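2-hydroxyethylphosphonate dioxygenase (Streptomyces viridochromogenes, PDB 4YAR) uses non-heme iron and oxygen to convert 2-hydroxyethylphosphonate to hydroxymethylphosphonate and formate, a step in the biosynthesis of the antibiotic and herbicide phosphinothricin tripeptide. Local coordinates at residues N144-E149 and P181-L186; T155-H160 and K302-I307. The protein carries 1 engineered substitution. One frame throughout, in Å; residues are numbered along the deposited sequence.

Contact 1: N144-E149 and P181-L186. With CD (cadmium ion), chain B.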
ATOM      1  N   ASN A 144      13.975 -22.114  -3.054  1.00 20.53           N
ATOM      2  CA  ASN A 144      14.290 -21.517  -4.341  1.00 18.59           C
ATOM      3  C   ASN A 144      13.206 -20.555  -4.731  1.00 20.48           C
ATOM      4  O   ASN A 144      12.031 -20.917  -4.692  1.00 17.95           O
ATOM      5  CB  ASN A 144      14.336 -22.573  -5.442  1.00 18.99           C
ATOM      6  CG  ASN A 144      15.417 -23.650  -5.242  1.00 18.23           C
ATOM      7  OD1 ASN A 144      15.108 -24.821  -5.170  1.00 24.89           O
ATOM      8  ND2 ASN A 144      16.648 -23.263  -5.179  1.00 15.84           N
ATOM      9  N   GLY A 145      13.609 -19.365  -5.186  1.00 18.00           N
ATOM     10  CA  GLY A 145      12.741 -18.446  -5.855  1.00 17.95           C
ATOM     11  C   GLY A 145      12.921 -18.506  -7.358  1.00 19.69           C
ATOM     12  O   GLY A 145      14.066 -18.574  -7.843  1.00 21.00           O
ATOM     13  N   ARG A 146      11.802 -18.539  -8.064  1.00 21.65           N
ATOM     14  CA  ARG A 146      11.760 -18.539  -9.553  1.00 23.02           C
ATOM     15  C   ARG A 146      10.967 -17.362 -10.091  1.00 25.41           C
ATOM     16  O   ARG A 146       9.809 -17.140  -9.666  1.00 23.04           O
ATOM     17  CB  ARG A 146      11.168 -19.844 -10.089  1.00 22.84           C
ATOM     18  CG  ARG A 146      11.319 -20.075 -11.583  1.00 23.54           C
ATOM     19  CD  ARG A 146      10.581 -21.326 -12.034  1.00 25.30           C
ATOM     20  NE  ARG A 146      10.639 -21.484 -13.494  1.00 24.34           N
ATOM     21  CZ  ARG A 146       9.994 -22.414 -14.175  1.00 25.65           C
ATOM     22  NH1 ARG A 146       9.196 -23.287 -13.539  1.00 23.36           N
ATOM     23  NH2 ARG A 146      10.148 -22.466 -15.504  1.00 24.91           N
ATOM     24  N   TRP A 147      11.575 -16.624 -11.041  1.00 24.02           N
ATOM     25  CA  TRP A 147      10.975 -15.403 -11.646  1.00 27.48           C
ATOM     26  C   TRP A 147      10.972 -15.375 -13.177  1.00 30.96           C
ATOM     27  O   TRP A 147      10.832 -14.306 -13.744  1.00 32.29           O
ATOM     28  CB  TRP A 147      11.684 -14.104 -11.161  1.00 31.03           C
ATOM     29  CG  TRP A 147      11.614 -14.061  -9.744  1.00 28.39           C
ATOM     30  CD1 TRP A 147      10.474 -13.833  -8.986  1.00 33.43           C
ATOM     31  CD2 TRP A 147      12.617 -14.502  -8.828  1.00 28.54           C
ATOM     32  NE1 TRP A 147      10.757 -14.043  -7.652  1.00 30.92           N
ATOM     33  CE2 TRP A 147      12.051 -14.479  -7.536  1.00 27.51           C
ATOM     34  CE3 TRP A 147      13.944 -14.911  -8.970  1.00 25.96           C
ATOM     35  CZ2 TRP A 147      12.787 -14.811  -6.391  1.00 26.83           C
ATOM     36  CZ3 TRP A 147      14.658 -15.200  -7.849  1.00 27.35           C
ATOM     37  CH2 TRP A 147      14.085 -15.159  -6.569  1.00 25.88           C
ATOM     38  N   GLY A 148      11.069 -16.530 -13.827  1.00 26.83           N
ATOM     39  CA  GLY A 148      11.141 -16.607 -15.320  1.00 27.39           C
ATOM     40  C   GLY A 148      11.103 -18.063 -15.790  1.00 30.32           C
ATOM     41  O   GLY A 148      11.264 -19.006 -15.007  1.00 29.08           O
ATOM     42  N   GLU A 149      10.872 -18.231 -17.086  1.00 29.47           N
ATOM     43  CA  GLU A 149      10.736 -19.516 -17.692  1.00 33.09           C
ATOM     44  C   GLU A 149      12.043 -20.237 -17.725  1.00 31.46           C
ATOM     45  O   GLU A 149      12.140 -21.389 -17.324  1.00 28.68           O
ATOM     46  CB  GLU A 149      10.186 -19.347 -19.101  1.00 36.75           C
ATOM     47  CG  GLU A 149       8.734 -18.896 -19.085  1.00 40.60           C
ATOM     48  CD  GLU A 149       7.750 -20.013 -18.816  1.00 43.49           C
ATOM     49  OE1 GLU A 149       8.119 -21.203 -18.921  1.00 44.06           O
ATOM     50  OE2 GLU A 149       6.580 -19.699 -18.538  1.00 46.02           O
ATOM     51  N   PRO A 181       5.722 -13.038 -12.914  1.00 35.13           N
ATOM     52  CA  PRO A 181       5.271 -14.363 -12.462  1.00 36.00           C
ATOM     53  C   PRO A 181       6.297 -14.948 -11.505  1.00 31.81           C
ATOM     54  O   PRO A 181       7.501 -14.711 -11.685  1.00 33.03           O
ATOM     55  CB  PRO A 181       5.259 -15.186 -13.739  1.00 37.59           C
ATOM     56  CG  PRO A 181       5.079 -14.180 -14.823  1.00 39.61           C
ATOM     57  CD  PRO A 181       5.886 -13.009 -14.373  1.00 36.20           C
ATOM     58  N   HIS A 182       5.844 -15.703 -10.512  1.00 27.21           N
ATOM     59  CA  HIS A 182       6.771 -16.181  -9.492  1.00 23.99           C
ATOM     60  C   HIS A 182       6.315 -17.511  -8.945  1.00 23.71           C
ATOM     61  O   HIS A 182       5.107 -17.880  -9.050  1.00 25.36           O
ATOM     62  CB  HIS A 182       6.952 -15.147  -8.360  1.00 25.63           C
ATOM     63  CG  HIS A 182       5.684 -14.520  -7.910  1.00 26.62           C
ATOM     64  ND1 HIS A 182       4.976 -13.645  -8.710  1.00 28.62           N
ATOM     65  CD2 HIS A 182       4.984 -14.630  -6.758  1.00 22.01           C
ATOM     66  CE1 HIS A 182       3.905 -13.231  -8.053  1.00 25.14           C
ATOM     67  NE2 HIS A 182       3.891 -13.832  -6.877  1.00 27.31           N
ATOM     68  N   SER A 183       7.259 -18.272  -8.415  1.00 20.38           N
ATOM     69  CA  SER A 183       6.912 -19.473  -7.649  1.00 21.58           C
ATOM     70  C   SER A 183       8.069 -19.883  -6.824  1.00 18.38           C
ATOM     71  O   SER A 183       9.173 -19.326  -6.955  1.00 18.77           O
ATOM     72  CB  SER A 183       6.518 -20.653  -8.573  1.00 22.09           C
ATOM     73  OG  SER A 183       7.574 -20.902  -9.505  1.00 23.66           O
ATOM     74  N   TYR A 184       7.865 -20.890  -5.969  1.00 18.73           N
ATOM     75  CA  TYR A 184       8.903 -21.299  -5.025  1.00 19.39           C
ATOM     76  C   TYR A 184       8.931 -22.815  -4.862  1.00 19.07           C
ATOM     77  O   TYR A 184       7.869 -23.414  -4.918  1.00 21.24           O
ATOM     78  CB  TYR A 184       8.583 -20.680  -3.636  1.00 19.74           C
ATOM     79  CG  TYR A 184       8.443 -19.175  -3.701  1.00 19.15           C
ATOM     80  CD1 TYR A 184       9.556 -18.340  -3.671  1.00 19.94           C
ATOM     81  CD2 TYR A 184       7.221 -18.587  -3.795  1.00 22.18           C
ATOM     82  CE1 TYR A 184       9.423 -16.946  -3.760  1.00 21.82           C
ATOM     83  CE2 TYR A 184       7.064 -17.202  -3.878  1.00 21.58           C
ATOM     84  CZ  TYR A 184       8.163 -16.393  -3.862  1.00 21.74           C
ATOM     85  OH  TYR A 184       7.982 -15.039  -3.939  1.00 24.97           O
ATOM     86  N   SER A 185      10.123 -23.392  -4.614  1.00 16.78           N
ATOM     87  CA  SER A 185      10.244 -24.744  -4.180  1.00 18.85           C
ATOM     88  C   SER A 185      11.188 -24.827  -3.033  1.00 19.03           C
ATOM     89  O   SER A 185      11.931 -23.860  -2.803  1.00 19.43           O
ATOM     90  CB  SER A 185      10.778 -25.632  -5.301  1.00 18.67           C
ATOM     91  OG  SER A 185      11.998 -25.147  -5.815  1.00 20.35           O
ATOM     92  N   LEU A 186      11.265 -25.984  -2.386  1.00 19.06           N
ATOM     93  CA  LEU A 186      12.246 -26.185  -1.353  1.00 19.63           C
ATOM     94  C   LEU A 186      13.642 -26.318  -1.965  1.00 19.27           C
ATOM     95  O   LEU A 186      13.807 -26.902  -3.018  1.00 21.03           O
ATOM     96  CB  LEU A 186      11.911 -27.435  -0.539  1.00 20.27           C
ATOM     97  CG  LEU A 186      10.591 -27.390   0.163  1.00 20.31           C
ATOM     98  CD1 LEU A 186      10.323 -28.743   0.830  1.00 22.23           C
ATOM     99  CD2 LEU A 186      10.599 -26.289   1.252  1.00 19.00           C
TER
HETATM  100 CD    CD B 501       2.202 -13.396  -5.229  1.00 30.03          CD
HETATM  101  O   HOH W   1       1.018 -12.988  -3.428  1.00 31.51           O
HETATM  102  O   HOH W   2       3.324 -14.929  -3.628  1.00 24.65           O
HETATM  103  O   HOH W   3       3.066 -11.602  -3.976  1.00 39.67           O
HETATM  104  O   HOH W   4       0.575 -14.922  -6.040  1.00 27.23           O
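The iron site lies beside an antiparallel strand pair in which Arg146 faces Ser183; just past it Trp147 meets His182. Arg146 N donates to Ser183 O (3.0 Å) and Ser183 N returns the bond to Arg146 O; Asn144 and Ser185 form the second such pair, with Asn144 N to Ser185 O at 2.7 Å. Between them Gly145 faces Tyr184 in a non-hydrogen-bonded pair, Tyr184 CD1 lying 3.9 Å from Gly145 CA. Just past strand 144-146 and before strand 183-186, His182 CB rests 3.8 Å from Trp147 CD1, the two side chains crossing at a slant. Trp147 also folds back, putting its ring face over Gly145 C. The outstretched Arg146 side chain ties down the following turn: NE bonds Gly148 O and NH2 bonds Glu149 O (2.9 Å), while NH1 and Ser183 OG both reach Pro123 O. In His182, chi1 of 43° sets CG between the backbone N and the carbonyl carbon; the ring leads away from segment 144-149. Its ND1 is bonded to Cys180 O, which limits ring rotation, and NE2 binds cadmium at 2.4 Å. His129 and four waters complete the coordination. This two-histidine arrangement is consistent with the metal site of cupin-type iron oxygenases, residue 176 being engineered to histidine.

Contact 2: T155-H160 and K302-I307; sequences TWRVLH and KTWTTI. With CD (cadmium ion), chain H.
His160 binds a cadmium ion through ND1 at 2.4 Å, while its CB meets Ile307 CD1 at 3.9 Å. Asp142, His163 and a water are further ligands of this metal. The backbone N atoms of both residues donate to the Asp172 carboxylate, His160 N to OD2 and Ile307 N to OD1, so one side chain ties the residue after strand 156-159 to the start of helix 307-312. No direct hydrogen bond crosses the contact, and Trp304 carries most of the packing. Arg157 CD sits over the face of its six-membered ring, 3.5 Å from the centroid, in a CH-pi contact. Arg157 then bends at chi3 (-64°), NE leaving the extended line of the chain, and the guanidinium comes over the five-membered ring with CZ 4.4 Å from that centroid. This is a cation-pi contact, although the two planes are inclined by 43° and NH1 makes the nearest approach, 3.6 Å from Trp304 CG. At the ring's edge Val158 O lies 3.2 Å from Trp304 CZ2, and Leu159 CG packs slantwise against CH2. Thr306 caps the helix beyond. An arginine laid across an indole, joining an outer sheet strand to a loop, is a compact example of cation-pi packing at a protein surface.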
ATOM      1  N   THR A 155      16.948 -15.377 -12.828  1.00 31.22           N
ATOM      2  CA  THR A 155      15.558 -15.860 -12.668  1.00 28.28           C
ATOM      3  C   THR A 155      15.371 -16.960 -11.628  1.00 26.95           C
ATOM      4  O   THR A 155      14.295 -17.528 -11.528  1.00 25.15           O
ATOM      5  CB  THR A 155      15.066 -16.377 -14.028  1.00 31.03           C
ATOM      6  OG1 THR A 155      15.912 -17.447 -14.464  1.00 30.91           O
ATOM      7  CG2 THR A 155      15.104 -15.223 -15.076  1.00 34.21           C
ATOM      8  N   TRP A 156      16.406 -17.288 -10.862  1.00 25.00           N
ATOM      9  CA  TRP A 156      16.388 -18.479 -10.002  1.00 23.42           C
ATOM     10  C   TRP A 156      17.419 -18.158  -8.954  1.00 22.89           C
ATOM     11  O   TRP A 156      18.605 -17.949  -9.272  1.00 22.82           O
ATOM     12  CB  TRP A 156      16.766 -19.708 -10.826  1.00 23.25           C
ATOM     13  CG  TRP A 156      16.885 -21.016 -10.129  1.00 21.27           C
ATOM     14  CD1 TRP A 156      18.014 -21.693  -9.903  1.00 22.00           C
ATOM     15  CD2 TRP A 156      15.819 -21.855  -9.709  1.00 20.21           C
ATOM     16  NE1 TRP A 156      17.757 -22.880  -9.349  1.00 23.98           N
ATOM     17  CE2 TRP A 156      16.404 -23.022  -9.210  1.00 20.45           C
ATOM     18  CE3 TRP A 156      14.449 -21.718  -9.677  1.00 22.14           C
ATOM     19  CZ2 TRP A 156      15.679 -24.029  -8.650  1.00 22.36           C
ATOM     20  CZ3 TRP A 156      13.704 -22.756  -9.158  1.00 20.23           C
ATOM     21  CH2 TRP A 156      14.340 -23.919  -8.657  1.00 17.10           C
ATOM     22  N   ARG A 157      16.986 -18.004  -7.696  1.00 22.56           N
ATOM     23  CA  ARG A 157      17.918 -17.647  -6.630  1.00 22.04           C
ATOM     24  C   ARG A 157      17.380 -18.182  -5.322  1.00 20.16           C
ATOM     25  O   ARG A 157      16.110 -18.270  -5.147  1.00 22.08           O
ATOM     26  CB  ARG A 157      18.067 -16.140  -6.495  1.00 23.96           C
ATOM     27  CG  ARG A 157      19.246 -15.759  -5.605  1.00 28.12           C
ATOM     28  CD  ARG A 157      19.328 -14.309  -5.214  1.00 32.28           C
ATOM     29  NE  ARG A 157      19.529 -13.463  -6.378  1.00 40.89           N
ATOM     30  CZ  ARG A 157      20.093 -12.244  -6.335  1.00 41.83           C
ATOM     31  NH1 ARG A 157      20.535 -11.718  -5.176  1.00 33.21           N
ATOM     32  NH2 ARG A 157      20.202 -11.555  -7.472  1.00 44.61           N
ATOM     33  N   VAL A 158      18.289 -18.593  -4.451  1.00 18.74           N
ATOM     34  CA  VAL A 158      17.911 -19.121  -3.132  1.00 19.02           C
ATOM     35  C   VAL A 158      17.574 -17.971  -2.133  1.00 18.90           C
ATOM     36  O   VAL A 158      18.424 -17.094  -1.802  1.00 18.82           O
ATOM     37  CB  VAL A 158      18.980 -20.044  -2.549  1.00 18.77           C
ATOM     38  CG1 VAL A 158      18.675 -20.455  -1.105  1.00 18.70           C
ATOM     39  CG2 VAL A 158      19.140 -21.278  -3.387  1.00 20.08           C
ATOM     40  N   LEU A 159      16.364 -18.031  -1.601  1.00 15.64           N
ATOM     41  CA  LEU A 159      16.011 -17.234  -0.450  1.00 18.23           C
ATOM     42  C   LEU A 159      16.303 -18.039   0.803  1.00 18.70           C
ATOM     43  O   LEU A 159      15.577 -18.981   1.135  1.00 18.49           O
ATOM     44  CB  LEU A 159      14.520 -16.952  -0.475  1.00 21.70           C
ATOM     45  CG  LEU A 159      13.918 -15.767  -1.136  1.00 28.29           C
ATOM     46  CD1 LEU A 159      13.350 -16.251  -2.474  1.00 29.21           C
ATOM     47  CD2 LEU A 159      12.820 -15.291  -0.211  1.00 29.37           C
ATOM     48  N   HIS A 160      17.362 -17.662   1.483  1.00 16.57           N
ATOM     49  CA  HIS A 160      17.879 -18.407   2.602  1.00 19.20           C
ATOM     50  C   HIS A 160      16.983 -18.171   3.816  1.00 18.56           C
ATOM     51  O   HIS A 160      16.363 -17.121   3.967  1.00 19.60           O
ATOM     52  CB  HIS A 160      19.306 -17.964   2.918  1.00 19.12           C
ATOM     53  CG  HIS A 160      20.332 -18.518   1.976  1.00 20.07           C
ATOM     54  ND1 HIS A 160      20.945 -19.743   2.164  1.00 21.97           N
ATOM     55  CD2 HIS A 160      20.720 -18.088   0.752  1.00 20.56           C
ATOM     56  CE1 HIS A 160      21.729 -19.999   1.124  1.00 23.23           C
ATOM     57  NE2 HIS A 160      21.604 -19.016   0.253  1.00 25.83           N
ATOM     58  N   LYS A 302      18.286  -5.638  -7.005  1.00 31.52           N
ATOM     59  CA  LYS A 302      18.373  -4.329  -6.376  1.00 29.30           C
ATOM     60  C   LYS A 302      17.713  -4.351  -5.022  1.00 30.90           C
ATOM     61  O   LYS A 302      18.196  -3.719  -4.130  1.00 27.68           O
ATOM     62  CB  LYS A 302      17.761  -3.194  -7.240  1.00 39.43           C
ATOM     63  CG  LYS A 302      18.301  -1.759  -6.999  1.00 44.29           C
ATOM     64  CD  LYS A 302      17.274  -0.711  -7.513  1.00 50.39           C
ATOM     65  CE  LYS A 302      17.725   0.778  -7.621  1.00 50.70           C
ATOM     66  NZ  LYS A 302      16.791   1.701  -8.415  1.00 36.95           N
ATOM     67  N   THR A 303      16.591  -5.046  -4.842  1.00 25.50           N
ATOM     68  CA  THR A 303      15.927  -4.885  -3.536  1.00 27.18           C
ATOM     69  C   THR A 303      16.306  -6.014  -2.575  1.00 25.40           C
ATOM     70  O   THR A 303      16.074  -5.939  -1.316  1.00 26.26           O
ATOM     71  CB  THR A 303      14.407  -4.899  -3.681  1.00 28.09           C
ATOM     72  OG1 THR A 303      14.032  -6.128  -4.308  1.00 32.65           O
ATOM     73  CG2 THR A 303      13.974  -3.795  -4.529  1.00 30.67           C
ATOM     74  N   TRP A 304      16.811  -7.077  -3.149  1.00 19.98           N
ATOM     75  CA  TRP A 304      17.172  -8.269  -2.369  1.00 20.43           C
ATOM     76  C   TRP A 304      17.849  -7.912  -1.042  1.00 20.95           C
ATOM     77  O   TRP A 304      18.866  -7.206  -1.024  1.00 19.02           O
ATOM     78  CB  TRP A 304      18.124  -9.096  -3.150  1.00 22.33           C
ATOM     79  CG  TRP A 304      18.328 -10.522  -2.637  1.00 23.58           C
ATOM     80  CD1 TRP A 304      19.286 -10.969  -1.770  1.00 24.76           C
ATOM     81  CD2 TRP A 304      17.529 -11.649  -2.973  1.00 22.62           C
ATOM     82  NE1 TRP A 304      19.154 -12.341  -1.596  1.00 27.41           N
ATOM     83  CE2 TRP A 304      18.063 -12.767  -2.301  1.00 24.30           C
ATOM     84  CE3 TRP A 304      16.388 -11.829  -3.784  1.00 23.74           C
ATOM     85  CZ2 TRP A 304      17.532 -14.039  -2.443  1.00 23.33           C
ATOM     86  CZ3 TRP A 304      15.864 -13.093  -3.909  1.00 20.45           C
ATOM     87  CH2 TRP A 304      16.434 -14.184  -3.243  1.00 22.61           C
ATOM     88  N   THR A 305      17.370  -8.474   0.053  1.00 16.49           N
ATOM     89  CA  THR A 305      17.928  -8.178   1.380  1.00 17.05           C
ATOM     90  C   THR A 305      18.251  -9.510   2.090  1.00 17.71           C
ATOM     91  O   THR A 305      17.366 -10.349   2.312  1.00 16.67           O
ATOM     92  CB  THR A 305      16.975  -7.372   2.221  1.00 16.42           C
ATOM     93  OG1 THR A 305      16.729  -6.133   1.569  1.00 18.00           O
ATOM     94  CG2 THR A 305      17.457  -7.099   3.610  1.00 15.53           C
ATOM     95  N   THR A 306      19.534  -9.697   2.388  1.00 16.09           N
ATOM     96  CA  THR A 306      19.988 -10.964   2.983  1.00 16.56           C
ATOM     97  C   THR A 306      19.798 -10.917   4.491  1.00 17.05           C
ATOM     98  O   THR A 306      19.587  -9.873   5.078  1.00 14.65           O
ATOM     99  CB  THR A 306      21.485 -11.234   2.731  1.00 17.37           C
ATOM    100  OG1 THR A 306      22.264 -10.196   3.337  1.00 17.94           O
ATOM    101  CG2 THR A 306      21.788 -11.287   1.277  1.00 18.45           C
ATOM    102  N   ILE A 307      19.925 -12.082   5.125  1.00 15.23           N
ATOM    103  CA  ILE A 307      19.942 -12.144   6.580  1.00 17.09           C
ATOM    104  C   ILE A 307      21.004 -11.174   7.148  1.00 18.48           C
ATOM    105  O   ILE A 307      20.759 -10.441   8.112  1.00 18.21           O
ATOM    106  CB  ILE A 307      20.250 -13.574   7.000  1.00 16.97           C
ATOM    107  CG1 ILE A 307      19.058 -14.491   6.613  1.00 19.40           C
ATOM    108  CG2 ILE A 307      20.406 -13.681   8.464  1.00 18.37           C
ATOM    109  CD1 ILE A 307      19.498 -15.886   6.196  1.00 19.34           C
TER
HETATM  110 CD    CD H 507      20.883 -21.289   3.943  1.00 20.65          CD
HETATM  111  O   HOH W   5      21.270 -19.192   5.430  1.00 19.97           O

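In the fold
Contacts 1 and 2 meet on strands 143-146 and 156-159, consecutive in the chain and neighbours in one three-stranded sheet; their centres are 12 Å apart. Gly145 N lies 2.7 Å from Arg157 O and Trp147 N 2.9 Å from Thr155 O, both probable hydrogen bonds. Trp147 also touches Trp304, and Tyr174 serves both contacts: its hydroxyl bonds Trp147 NE1 and its ring meets that of Trp304. Cadmium in contact 1 occupies the iron position held by His129 and His182, beside engineered His176, whereas that in contact 2 is bound by His160, Asp142 and His163, a separate site. Even so, the Leu159 and His182 side chains are about 9 Å apart.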